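Local structure of antifreeze protein (Marinomonas primoryensis, 5JUH) at residues Ser83-Leu88 with Ile108-Asp113; Asp74-Gly79 with Ile96-Asp101; Leu121-Leu126 with Gly156-Gly161; Thr112-Ala117 with Asp186-Ile191. The protein is an adhesin that attaches its Antarctic bacterium to diatoms and ice, with a calcium-loaded C-terminal RTX domain that is probably linked to type I secretion. All blocks are in the same frame, centred on the assembly; numbering follows the deposited sequence.

Interaction 1: Ser83-Leu88 with Ile108-Asp113; sequences SLVDTL and IDTITD. With CA (calcium ion), chain E; CA (calcium ion), chain D.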
# COMPACT_ATOMS: atom_id res chain seq x y z
N SER A 83 -16.33 -5.82 -5.66
CA SER A 83 -16.19 -7.24 -5.27
C SER A 83 -15.45 -8.03 -6.29
O SER A 83 -15.56 -9.25 -6.34
CB SER A 83 -17.57 -7.87 -5.08
OG SER A 83 -18.38 -6.99 -4.30
N LEU A 84 -14.62 -7.36 -7.07
CA LEU A 84 -13.96 -7.98 -8.17
C LEU A 84 -12.48 -7.62 -8.25
O LEU A 84 -12.11 -6.54 -7.86
CB LEU A 84 -14.60 -7.59 -9.50
CG LEU A 84 -16.12 -7.87 -9.70
CD1 LEU A 84 -16.69 -7.19 -10.91
CD2 LEU A 84 -16.31 -9.37 -9.78
N VAL A 85 -11.71 -8.53 -8.78
CA VAL A 85 -10.29 -8.24 -9.02
C VAL A 85 -10.11 -7.29 -10.15
O VAL A 85 -10.50 -7.55 -11.29
CB VAL A 85 -9.51 -9.55 -9.32
CG1 VAL A 85 -8.09 -9.22 -9.67
CG2 VAL A 85 -9.55 -10.50 -8.14
N ASP A 86 -9.40 -6.22 -9.87
CA ASP A 86 -8.89 -5.31 -10.91
C ASP A 86 -7.39 -5.46 -11.01
O ASP A 86 -6.76 -5.75 -9.99
CB ASP A 86 -9.21 -3.85 -10.58
CG ASP A 86 -10.68 -3.51 -10.49
OD1 ASP A 86 -11.25 -3.15 -11.49
OD2 ASP A 86 -11.22 -3.56 -9.42
N THR A 87 -6.87 -5.26 -12.21
CA THR A 87 -5.40 -5.25 -12.38
C THR A 87 -5.02 -3.77 -12.54
O THR A 87 -5.47 -3.11 -13.44
CB THR A 87 -5.07 -6.12 -13.63
OG1 THR A 87 -5.58 -7.41 -13.33
CG2 THR A 87 -3.67 -6.16 -13.86
N LEU A 88 -4.14 -3.31 -11.71
CA LEU A 88 -3.76 -1.91 -11.62
C LEU A 88 -2.29 -1.83 -12.02
O LEU A 88 -1.47 -2.58 -11.48
CB LEU A 88 -3.87 -1.34 -10.16
CG LEU A 88 -5.28 -1.58 -9.51
CD1 LEU A 88 -5.19 -0.96 -8.08
CD2 LEU A 88 -6.33 -0.88 -10.27
N ILE A 108 -9.42 -9.38 -3.90
CA ILE A 108 -8.49 -8.24 -3.83
C ILE A 108 -7.81 -7.99 -5.17
O ILE A 108 -7.67 -8.86 -6.00
CB ILE A 108 -7.39 -8.41 -2.74
CG1 ILE A 108 -6.40 -9.48 -3.07
CG2 ILE A 108 -8.00 -8.64 -1.38
CD1 ILE A 108 -5.34 -9.73 -2.04
N ASP A 109 -7.42 -6.71 -5.35
CA ASP A 109 -6.77 -6.28 -6.59
C ASP A 109 -5.31 -6.79 -6.75
O ASP A 109 -4.66 -7.10 -5.78
CB ASP A 109 -6.79 -4.79 -6.70
CG ASP A 109 -8.24 -4.25 -6.78
OD1 ASP A 109 -9.21 -4.94 -7.35
OD2 ASP A 109 -8.38 -3.06 -6.27
N THR A 110 -4.87 -6.81 -8.01
CA THR A 110 -3.47 -7.03 -8.37
C THR A 110 -2.87 -5.68 -8.73
O THR A 110 -3.45 -4.91 -9.52
CB THR A 110 -3.38 -7.99 -9.49
OG1 THR A 110 -3.87 -9.26 -9.11
CG2 THR A 110 -1.94 -8.10 -10.00
N ILE A 111 -1.71 -5.39 -8.15
CA ILE A 111 -0.89 -4.25 -8.55
C ILE A 111 0.29 -4.85 -9.29
O ILE A 111 1.10 -5.54 -8.66
CB ILE A 111 -0.44 -3.38 -7.37
CG1 ILE A 111 -1.69 -2.78 -6.65
CG2 ILE A 111 0.49 -2.29 -7.91
CD1 ILE A 111 -1.32 -2.19 -5.34
N THR A 112 0.38 -4.61 -10.57
CA THR A 112 1.37 -5.33 -11.38
C THR A 112 2.81 -4.82 -11.20
O THR A 112 3.70 -5.70 -11.27
CB THR A 112 1.09 -5.33 -12.84
OG1 THR A 112 1.26 -4.03 -13.36
CG2 THR A 112 -0.33 -5.82 -13.22
N ASP A 113 3.00 -3.54 -10.81
CA ASP A 113 4.30 -2.95 -10.98
C ASP A 113 4.58 -1.99 -9.81
O ASP A 113 5.10 -0.85 -10.06
CB ASP A 113 4.39 -2.21 -12.32
CG ASP A 113 3.46 -0.94 -12.34
OD1 ASP A 113 2.37 -0.92 -11.65
OD2 ASP A 113 3.84 -0.01 -13.10
CA CA E . -11.50 -4.40 -7.22
CA CA D . -13.34 -2.57 -10.25
O HOH W 1 -11.02 -2.23 -6.45
O HOH W 2 -13.21 -0.96 -11.98
O HOH W 3 -14.28 -4.31 -11.55
O HOH W 4 -15.57 -1.93 -10.15
O HOH W 5 -11.07 -5.46 -5.05
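Asp-109 and Asp-86 meet over a calcium ion, and the side chain of Asp-109 can be followed atom by atom. Its CB lies 3.4 Å from the carbonyl O of Asp-86, just before strand 87-89. CG is set anti to the carbonyl carbon of Asp-109 itself (chi1 -63°), which turns the carboxylate back toward Val-85 and Asp-86. OD1 then does two jobs: it binds calcium at 2.4 Å and accepts a hydrogen bond from Asp-86 N at 2.8 Å, the donor standing 36° out of the carboxylate plane. OD2 takes a hydrogen bond from a water that is itself a ligand of the same ion. Leu-84 O and Asp-86 OD2 add two further ligands, and Asp-82 also contributes. The Asp-86 carboxylate chelates a second calcium with both oxygens, so OD2 bridges the two ions; Asp-86 OD2 and Asp-109 OD1 are close because both bind the same calcium, not through a hydrogen bond.

Past the ions the chains pair as parallel strands. Thr-110 N bonds to Asp-86 O at 2.9 Å, Thr-110 O receives Leu-88 N at 2.8 Å, and Thr-112 N reaches Leu-88 O at 2.9 Å. Leu-88 CD1 rests against Ile-111 CG1 on the buried face, where Phe-97 also packs. At the far end, the methyls Thr-87 CG2 and Thr-112 CG2 approach to 3.4 Å, tighter than ordinary contact, their side chains crossing at about a right angle. Parallel strands preceded by an aspartate-rich loop whose carboxylates and carbonyls bind calcium are the hallmark of the RTX parallel beta-roll.

Interaction 2: Asp74-Gly79 with Ile96-Asp101; sequences DDVLFG and IFILND. With CA (calcium ion), chain D; CA (calcium ion), chain H; CA (calcium ion), chain C.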
# COMPACT_ATOMS: atom_id res chain seq x y z
N ASP A 74 2.49 11.07 -12.48
CA ASP A 74 2.12 10.69 -11.10
C ASP A 74 0.62 10.55 -10.98
O ASP A 74 -0.07 11.60 -11.01
CB ASP A 74 2.65 11.72 -10.05
CG ASP A 74 4.21 11.99 -10.21
OD1 ASP A 74 4.95 11.08 -10.54
OD2 ASP A 74 4.60 13.16 -10.08
N ASP A 75 0.14 9.32 -11.00
CA ASP A 75 -1.28 9.02 -11.11
C ASP A 75 -1.88 8.55 -9.79
O ASP A 75 -1.15 8.28 -8.80
CB ASP A 75 -1.47 7.87 -12.11
CG ASP A 75 -0.81 8.16 -13.49
OD1 ASP A 75 -1.05 9.21 -14.05
OD2 ASP A 75 0.00 7.32 -13.95
N VAL A 76 -3.22 8.51 -9.78
CA VAL A 76 -3.90 7.96 -8.61
C VAL A 76 -4.84 6.92 -9.26
O VAL A 76 -5.71 7.21 -10.06
CB VAL A 76 -4.72 9.04 -7.84
CG1 VAL A 76 -5.46 8.41 -6.73
CG2 VAL A 76 -3.81 10.19 -7.39
N LEU A 77 -4.67 5.65 -8.88
CA LEU A 77 -5.34 4.51 -9.50
C LEU A 77 -6.23 3.85 -8.43
O LEU A 77 -5.85 3.65 -7.27
CB LEU A 77 -4.33 3.55 -10.00
CG LEU A 77 -3.90 3.67 -11.46
CD1 LEU A 77 -4.10 4.92 -12.24
CD2 LEU A 77 -2.50 3.12 -11.66
N PHE A 78 -7.45 3.48 -8.84
CA PHE A 78 -8.41 2.91 -7.91
C PHE A 78 -9.39 2.04 -8.68
O PHE A 78 -10.00 2.49 -9.63
CB PHE A 78 -9.19 4.06 -7.21
CG PHE A 78 -10.24 3.60 -6.26
CD1 PHE A 78 -9.99 2.64 -5.28
CD2 PHE A 78 -11.49 4.23 -6.26
CE1 PHE A 78 -10.97 2.32 -4.32
CE2 PHE A 78 -12.46 3.91 -5.30
CZ PHE A 78 -12.21 2.96 -4.36
N GLY A 79 -9.55 0.82 -8.20
CA GLY A 79 -10.47 -0.14 -8.94
C GLY A 79 -11.94 -0.04 -8.47
O GLY A 79 -12.76 -0.76 -8.95
N ILE A 96 -0.11 6.50 -6.81
CA ILE A 96 -0.80 6.06 -5.59
C ILE A 96 -1.85 5.01 -6.03
O ILE A 96 -2.67 5.26 -6.90
CB ILE A 96 -1.54 7.22 -4.90
CG1 ILE A 96 -0.53 8.25 -4.42
CG2 ILE A 96 -2.45 6.71 -3.80
CD1 ILE A 96 -1.12 9.57 -4.04
N PHE A 97 -1.78 3.86 -5.40
CA PHE A 97 -2.79 2.85 -5.58
C PHE A 97 -3.69 2.84 -4.39
O PHE A 97 -3.27 2.61 -3.26
CB PHE A 97 -2.14 1.42 -5.75
CG PHE A 97 -1.16 1.36 -6.91
CD1 PHE A 97 -1.57 0.99 -8.16
CD2 PHE A 97 0.21 1.62 -6.74
CE1 PHE A 97 -0.70 0.93 -9.23
CE2 PHE A 97 1.08 1.57 -7.81
CZ PHE A 97 0.64 1.19 -9.02
N ILE A 98 -4.96 3.21 -4.63
CA ILE A 98 -5.95 3.16 -3.55
C ILE A 98 -6.59 1.82 -3.44
O ILE A 98 -7.05 1.31 -4.46
CB ILE A 98 -7.06 4.26 -3.79
CG1 ILE A 98 -6.44 5.66 -3.92
CG2 ILE A 98 -8.06 4.23 -2.65
CD1 ILE A 98 -7.46 6.75 -4.29
N LEU A 99 -6.57 1.21 -2.28
CA LEU A 99 -7.05 -0.14 -2.14
C LEU A 99 -8.28 -0.15 -1.20
O LEU A 99 -8.33 0.50 -0.19
CB LEU A 99 -5.94 -1.05 -1.52
CG LEU A 99 -4.80 -1.19 -2.56
CD1 LEU A 99 -3.71 -1.96 -1.83
CD2 LEU A 99 -5.21 -2.02 -3.74
N ASN A 100 -9.21 -0.97 -1.58
CA ASN A 100 -10.44 -1.26 -0.85
C ASN A 100 -10.26 -2.46 0.03
O ASN A 100 -9.64 -3.47 -0.34
CB ASN A 100 -11.61 -1.40 -1.85
CG ASN A 100 -11.42 -2.52 -2.83
OD1 ASN A 100 -12.36 -3.44 -2.98
ND2 ASN A 100 -10.29 -2.50 -3.51
N ASP A 101 -10.95 -2.44 1.15
CA ASP A 101 -10.95 -3.60 2.03
C ASP A 101 -12.12 -4.51 1.60
O ASP A 101 -13.23 -4.17 1.65
CB ASP A 101 -11.27 -3.04 3.42
CG ASP A 101 -11.11 -4.01 4.50
OD1 ASP A 101 -10.72 -5.18 4.26
OD2 ASP A 101 -11.50 -3.63 5.72
CA CA D . -13.34 -2.57 -10.25
CA CA H . 2.25 6.67 -13.61
CA CA C . -10.46 -7.48 4.50
O HOH W 6 -8.17 -0.45 -6.16
O HOH W 7 -9.42 -8.06 2.46
O HOH W 8 -8.16 -7.03 3.93
O HOH W 9 -12.36 -7.35 5.96
O HOH W 10 -9.40 -7.66 6.49
O HOH W 11 -10.60 -9.65 4.83
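One wall of the RTX beta-roll is built here, where Val-76 to Phe-78 and Ile-96 to Ile-98 run as parallel strands, their short axes 4.8 Å apart and 23° from one another. Three nearly straight hydrogen bonds give the register. Ile-96 N donates to Asp-75 O, and Leu-77 N to Ile-96 O at 2.8 Å; the third joins Ile-98 N to Leu-77 O, also at 2.8 Å. On one face Val-76 CG1 packs on Ile-98 CD1 at 3.6 Å. Next to it the Phe-78 ring, with CG anti to the backbone N (chi1 179°), crosses the same isoleucine at a slant: its CD1 sits 3.6 Å from Ile-98 CG2, and the ring's edge meets the carbonyl O of Ile-98 in the ring plane, 3.3 Å from CD1. The opposite face carries Leu-77 and Phe-97, whose side chains lie side by side.

Where a further bond of the pattern would be expected, a water stands in, accepting from Gly-79 N at 2.8 Å and donating to Ile-98 O at 2.7 Å. Both ends of 74-79 hold calcium: Asp-75 OD2 binds one ion, together with Asp-95, and Gly-79 O another, together with Asp-82 and Asp-86. Direct amide bonds and apolar packing thus fill the middle, with calcium ligation at both ends of 74-79 and water at the Gly-79 end, consistent with calcium holding the turns between which this strand is strung.

Interaction 3: Leu121-Leu126 with Gly156-Gly161; sequences LDLTDL and GHVKVG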
# COMPACT_ATOMS: atom_id res chain seq x y z
N LEU A 121 0.81 3.29 -1.42
CA LEU A 121 -0.45 2.63 -1.22
C LEU A 121 -1.33 3.43 -0.26
O LEU A 121 -0.92 3.76 0.84
CB LEU A 121 -0.21 1.29 -0.56
CG LEU A 121 0.75 0.30 -1.27
CD1 LEU A 121 0.94 -0.95 -0.46
CD2 LEU A 121 0.15 -0.08 -2.63
N ASP A 122 -2.54 3.75 -0.70
CA ASP A 122 -3.52 4.37 0.20
C ASP A 122 -4.31 3.25 0.88
O ASP A 122 -5.13 2.60 0.21
CB ASP A 122 -4.40 5.38 -0.56
CG ASP A 122 -5.38 6.12 0.37
OD1 ASP A 122 -5.72 5.55 1.43
OD2 ASP A 122 -5.75 7.27 0.02
N LEU A 123 -4.03 3.08 2.14
CA LEU A 123 -4.63 1.99 2.86
C LEU A 123 -5.70 2.42 3.85
O LEU A 123 -6.04 1.68 4.66
CB LEU A 123 -3.53 1.22 3.70
CG LEU A 123 -2.44 0.62 2.76
CD1 LEU A 123 -1.46 -0.15 3.65
CD2 LEU A 123 -3.03 -0.34 1.69
N THR A 124 -6.14 3.65 3.71
CA THR A 124 -7.17 4.18 4.65
C THR A 124 -8.37 3.27 4.83
O THR A 124 -8.76 3.04 5.91
CB THR A 124 -7.65 5.56 4.16
OG1 THR A 124 -6.54 6.45 4.00
CG2 THR A 124 -8.63 6.18 5.18
N ASP A 125 -8.84 2.72 3.72
CA ASP A 125 -10.03 1.86 3.85
C ASP A 125 -9.80 0.56 4.59
O ASP A 125 -10.66 0.03 5.19
CB ASP A 125 -10.56 1.54 2.43
CG ASP A 125 -11.99 0.98 2.45
OD1 ASP A 125 -12.83 1.65 2.96
OD2 ASP A 125 -12.15 -0.07 1.96
N LEU A 126 -8.60 0.07 4.60
CA LEU A 126 -8.27 -1.13 5.34
C LEU A 126 -8.04 -0.89 6.82
O LEU A 126 -8.07 -1.79 7.58
CB LEU A 126 -6.97 -1.76 4.72
CG LEU A 126 -7.44 -2.33 3.38
CD1 LEU A 126 -7.12 -1.64 2.15
CD2 LEU A 126 -7.18 -3.77 3.35
N GLY A 156 7.45 -8.17 -1.21
CA GLY A 156 6.33 -8.59 -2.10
C GLY A 156 4.98 -8.72 -1.49
O GLY A 156 4.04 -9.16 -2.18
N HIS A 157 4.90 -8.34 -0.20
CA HIS A 157 3.63 -8.41 0.48
C HIS A 157 3.42 -7.18 1.38
O HIS A 157 4.34 -6.71 2.06
CB HIS A 157 3.48 -9.65 1.38
CG HIS A 157 3.45 -10.93 0.62
ND1 HIS A 157 2.26 -11.51 0.26
CD2 HIS A 157 4.44 -11.63 0.07
CE1 HIS A 157 2.53 -12.55 -0.51
NE2 HIS A 157 3.83 -12.62 -0.65
N VAL A 158 2.14 -6.81 1.49
CA VAL A 158 1.72 -5.83 2.49
C VAL A 158 0.43 -6.36 3.09
O VAL A 158 -0.54 -6.66 2.35
CB VAL A 158 1.49 -4.42 1.82
CG1 VAL A 158 1.01 -3.40 2.84
CG2 VAL A 158 2.76 -3.92 1.15
N LYS A 159 0.39 -6.47 4.40
CA LYS A 159 -0.72 -7.11 5.09
C LYS A 159 -1.25 -6.16 6.15
O LYS A 159 -0.48 -5.52 6.79
CB LYS A 159 -0.31 -8.45 5.70
CG LYS A 159 0.08 -9.47 4.61
CD LYS A 159 0.48 -10.72 5.33
CE LYS A 159 1.18 -11.69 4.42
NZ LYS A 159 0.38 -12.53 3.63
N VAL A 160 -2.58 -6.22 6.32
CA VAL A 160 -3.27 -5.57 7.48
C VAL A 160 -4.11 -6.59 8.16
O VAL A 160 -4.80 -7.25 7.49
CB VAL A 160 -4.08 -4.33 6.98
CG1 VAL A 160 -4.80 -3.73 8.14
CG2 VAL A 160 -3.24 -3.23 6.35
N GLY A 161 -3.93 -6.84 9.47
CA GLY A 161 -4.68 -7.92 10.09
C GLY A 161 -4.42 -9.29 9.58
O GLY A 161 -5.33 -10.15 9.51
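Leu-121 and Val-158 reach toward each other tip to tip, Leu-121 CD1 lying 3.8 Å from Val-158 CG2 and a little farther from CG1. The second methyl is shared: Val-158 CG1, held anti to the backbone N (chi1 178°), also meets Leu-123 CD1 at 4.2 Å, those two side chains approaching at a slant. Two residues along strand 157-160, Val-160 turns its methyls to Leu-126 in helix 124-127. CG1 lies 3.8 Å from the carbonyl O of Leu-126, and CG2 is 4.3 Å from Leu-126 CB. No hydrogen bond joins the two segments. The CB bonds of the three leucines and two valines all point across the contact, as expected of two layers meeting face to face.

Around this first shell, polar bonds shape the backbone. Asp-122 OD1 accepts two bonds from one residue, Thr-124 OG1 at 2.8 Å and Thr-124 N at 3.0 Å. The backbone bond makes an Asx turn that carries the chain out of strand 120-122 and into the helix, with Leu-123 at the N-cap position. Thr-124 OG1 is bonded in addition to Asn-193 N. In strand 157-160, His-157 ND1 is hydrogen-bonded and Lys-159 NZ salt-bridged to Asp-164 OD1, while Val-158 and Val-160 point toward 121-126. Val-165 packs on Val-158 from the adjacent strand, Ile-188 from the facing sheet.

With only 204 Å² buried and branched aliphatic carbons making nearly all of the touches, the contact between these two segments rests on dispersion and the exclusion of water, while the polar bonds fix the backbone around it.

Interaction 4: Thr112-Ala117 with Asp186-Ile191; sequences TDFNAA and DSIKVI. With CA (calcium ion), chain B.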
# COMPACT_ATOMS: atom_id res chain seq x y z
N THR A 112 0.38 -4.61 -10.57
CA THR A 112 1.37 -5.33 -11.38
C THR A 112 2.81 -4.82 -11.20
O THR A 112 3.70 -5.70 -11.27
CB THR A 112 1.09 -5.33 -12.84
OG1 THR A 112 1.26 -4.03 -13.36
CG2 THR A 112 -0.33 -5.82 -13.22
N ASP A 113 3.00 -3.54 -10.81
CA ASP A 113 4.30 -2.95 -10.98
C ASP A 113 4.58 -1.99 -9.81
O ASP A 113 5.10 -0.85 -10.06
CB ASP A 113 4.39 -2.21 -12.32
CG ASP A 113 3.46 -0.94 -12.34
OD1 ASP A 113 2.37 -0.92 -11.65
OD2 ASP A 113 3.84 -0.01 -13.10
N PHE A 114 4.32 -2.41 -8.56
CA PHE A 114 4.54 -1.48 -7.46
C PHE A 114 6.07 -1.29 -7.32
O PHE A 114 6.75 -2.26 -7.01
CB PHE A 114 3.97 -2.05 -6.17
CG PHE A 114 4.08 -1.10 -4.99
CD1 PHE A 114 3.19 -0.07 -4.92
CD2 PHE A 114 5.04 -1.22 -4.01
CE1 PHE A 114 3.23 0.82 -3.93
CE2 PHE A 114 5.11 -0.31 -2.92
CZ PHE A 114 4.21 0.70 -2.93
N ASN A 115 6.49 -0.05 -7.35
CA ASN A 115 7.90 0.31 -7.15
C ASN A 115 7.96 1.05 -5.84
O ASN A 115 7.60 2.23 -5.75
CB ASN A 115 8.39 1.15 -8.31
CG ASN A 115 9.81 1.57 -8.17
OD1 ASN A 115 10.46 1.37 -7.14
ND2 ASN A 115 10.32 2.25 -9.16
N ALA A 116 8.60 0.45 -4.84
CA ALA A 116 8.57 0.99 -3.48
C ALA A 116 9.35 2.32 -3.39
O ALA A 116 9.16 3.07 -2.39
CB ALA A 116 9.13 0.03 -2.42
N ALA A 117 10.32 2.56 -4.29
CA ALA A 117 11.03 3.83 -4.25
C ALA A 117 10.25 5.00 -4.82
O ALA A 117 10.65 6.15 -4.61
CB ALA A 117 12.26 3.71 -5.14
N ASP A 186 14.63 -1.07 3.89
CA ASP A 186 13.65 -0.58 2.89
C ASP A 186 12.33 -0.27 3.56
O ASP A 186 11.98 -0.73 4.67
CB ASP A 186 13.49 -1.64 1.80
CG ASP A 186 14.75 -1.76 0.86
OD1 ASP A 186 15.14 -0.82 0.21
OD2 ASP A 186 15.31 -2.89 0.86
N SER A 187 11.57 0.57 2.84
CA SER A 187 10.25 0.93 3.33
C SER A 187 9.31 1.19 2.19
O SER A 187 9.70 1.34 1.02
CB SER A 187 10.33 2.21 4.23
OG SER A 187 10.86 3.28 3.43
N ILE A 188 8.03 1.23 2.54
CA ILE A 188 6.99 1.62 1.56
C ILE A 188 6.29 2.86 2.04
O ILE A 188 6.19 3.09 3.28
CB ILE A 188 5.96 0.51 1.27
CG1 ILE A 188 5.15 0.18 2.42
CG2 ILE A 188 6.61 -0.67 0.57
CD1 ILE A 188 3.83 -0.45 2.00
N LYS A 189 5.77 3.61 1.09
CA LYS A 189 4.98 4.79 1.37
C LYS A 189 3.48 4.38 1.55
O LYS A 189 2.92 3.78 0.63
CB LYS A 189 5.16 5.79 0.30
CG LYS A 189 6.59 6.28 0.22
CD LYS A 189 6.81 7.47 -0.67
CE LYS A 189 6.60 7.09 -2.11
NZ LYS A 189 7.14 8.19 -3.04
N VAL A 190 2.90 4.69 2.70
CA VAL A 190 1.54 4.33 3.04
C VAL A 190 0.81 5.63 3.34
O VAL A 190 1.32 6.48 4.11
CB VAL A 190 1.48 3.44 4.26
CG1 VAL A 190 0.08 3.25 4.75
CG2 VAL A 190 2.21 2.16 4.01
N ILE A 191 -0.34 5.79 2.69
CA ILE A 191 -1.22 6.96 2.88
C ILE A 191 -2.40 6.56 3.79
O ILE A 191 -3.01 5.52 3.62
CB ILE A 191 -1.70 7.51 1.55
CG1 ILE A 191 -0.46 8.10 0.79
CG2 ILE A 191 -2.72 8.60 1.77
CD1 ILE A 191 -0.71 8.21 -0.67
CA CA B . 17.17 -2.01 -0.40
O HOH W 12 6.57 2.90 -1.50
O HOH W 13 9.84 7.87 -2.52
O HOH W 14 18.02 -2.25 1.88
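The carbonyl O of Ala-116 accepts a hydrogen bond from a water at 2.7 Å, and the same water takes one from Lys-189 N at 2.8 Å, which links the loop to the strand without a direct bond. The loop crosses between the two facing sheets of the RTX beta-roll domain, leaving strand 110-111 of one and entering strand 120-122 of the other; strand 187-192 is the next neighbour of strand 120-122 in that second sheet. A second water repeats the device farther out: it lies 2.8 Å from Ala-117 O and 2.8 Å from Lys-189 NZ. The lysine thus sits over the end of the loop, its ammonium bonded to Glu-118 O directly and to Ala-117 O through water.

Beneath the waters the contact is apolar. Phe-114 turns its ring inward, CG anti to the backbone N (chi1 -176°), and its CE2 edge comes to 3.8 Å from Ile-188 CG2, the two side chains crossing at about a right angle. The same methyl meets Ala-116 CB at 4.0 Å. Asn-115 OD1 accepts from Ala-117 N in an Asx turn, the donor lying 43° above the carbonyl plane, and this bends the loop at Ala-116.

Just ahead of the strand, Asp-186 chelates calcium with OD1 and OD2, each at 2.4 Å. Asp-175, Asn-177, Val-179 and Gly-181 complete the protein ligands, a spacing that resembles an EF-hand calcium loop. Between this site and Ile-188, the Ser-187 carbonyl O lies 3.7 Å from the methyl CB of Ala-116.

In the fold
Interactions 1 and 2 pair parallel strands on two facing sheets of the roll, their centres about 10 Å apart. They share one calcium ion, which takes Gly-79 O from interaction 2 and the Asp-86 carboxylate from interaction 1. Between the sheets Phe-97 CZ lies 3.7 Å from Ile-111 CG2, and Phe-97 CD2 is 3.9 Å from Phe-114 CD1 of interaction 4. Interaction 3 joins the two sheets; Leu-121 CD2 touches Ile-111 CD1 at 3.7 Å, and a backbone bond probably runs from Asp-122 N to Phe-97 O (2.9 Å). Interaction 4 begins on the residues where interaction 1 ends, and its loop encloses interaction 3 in sequence.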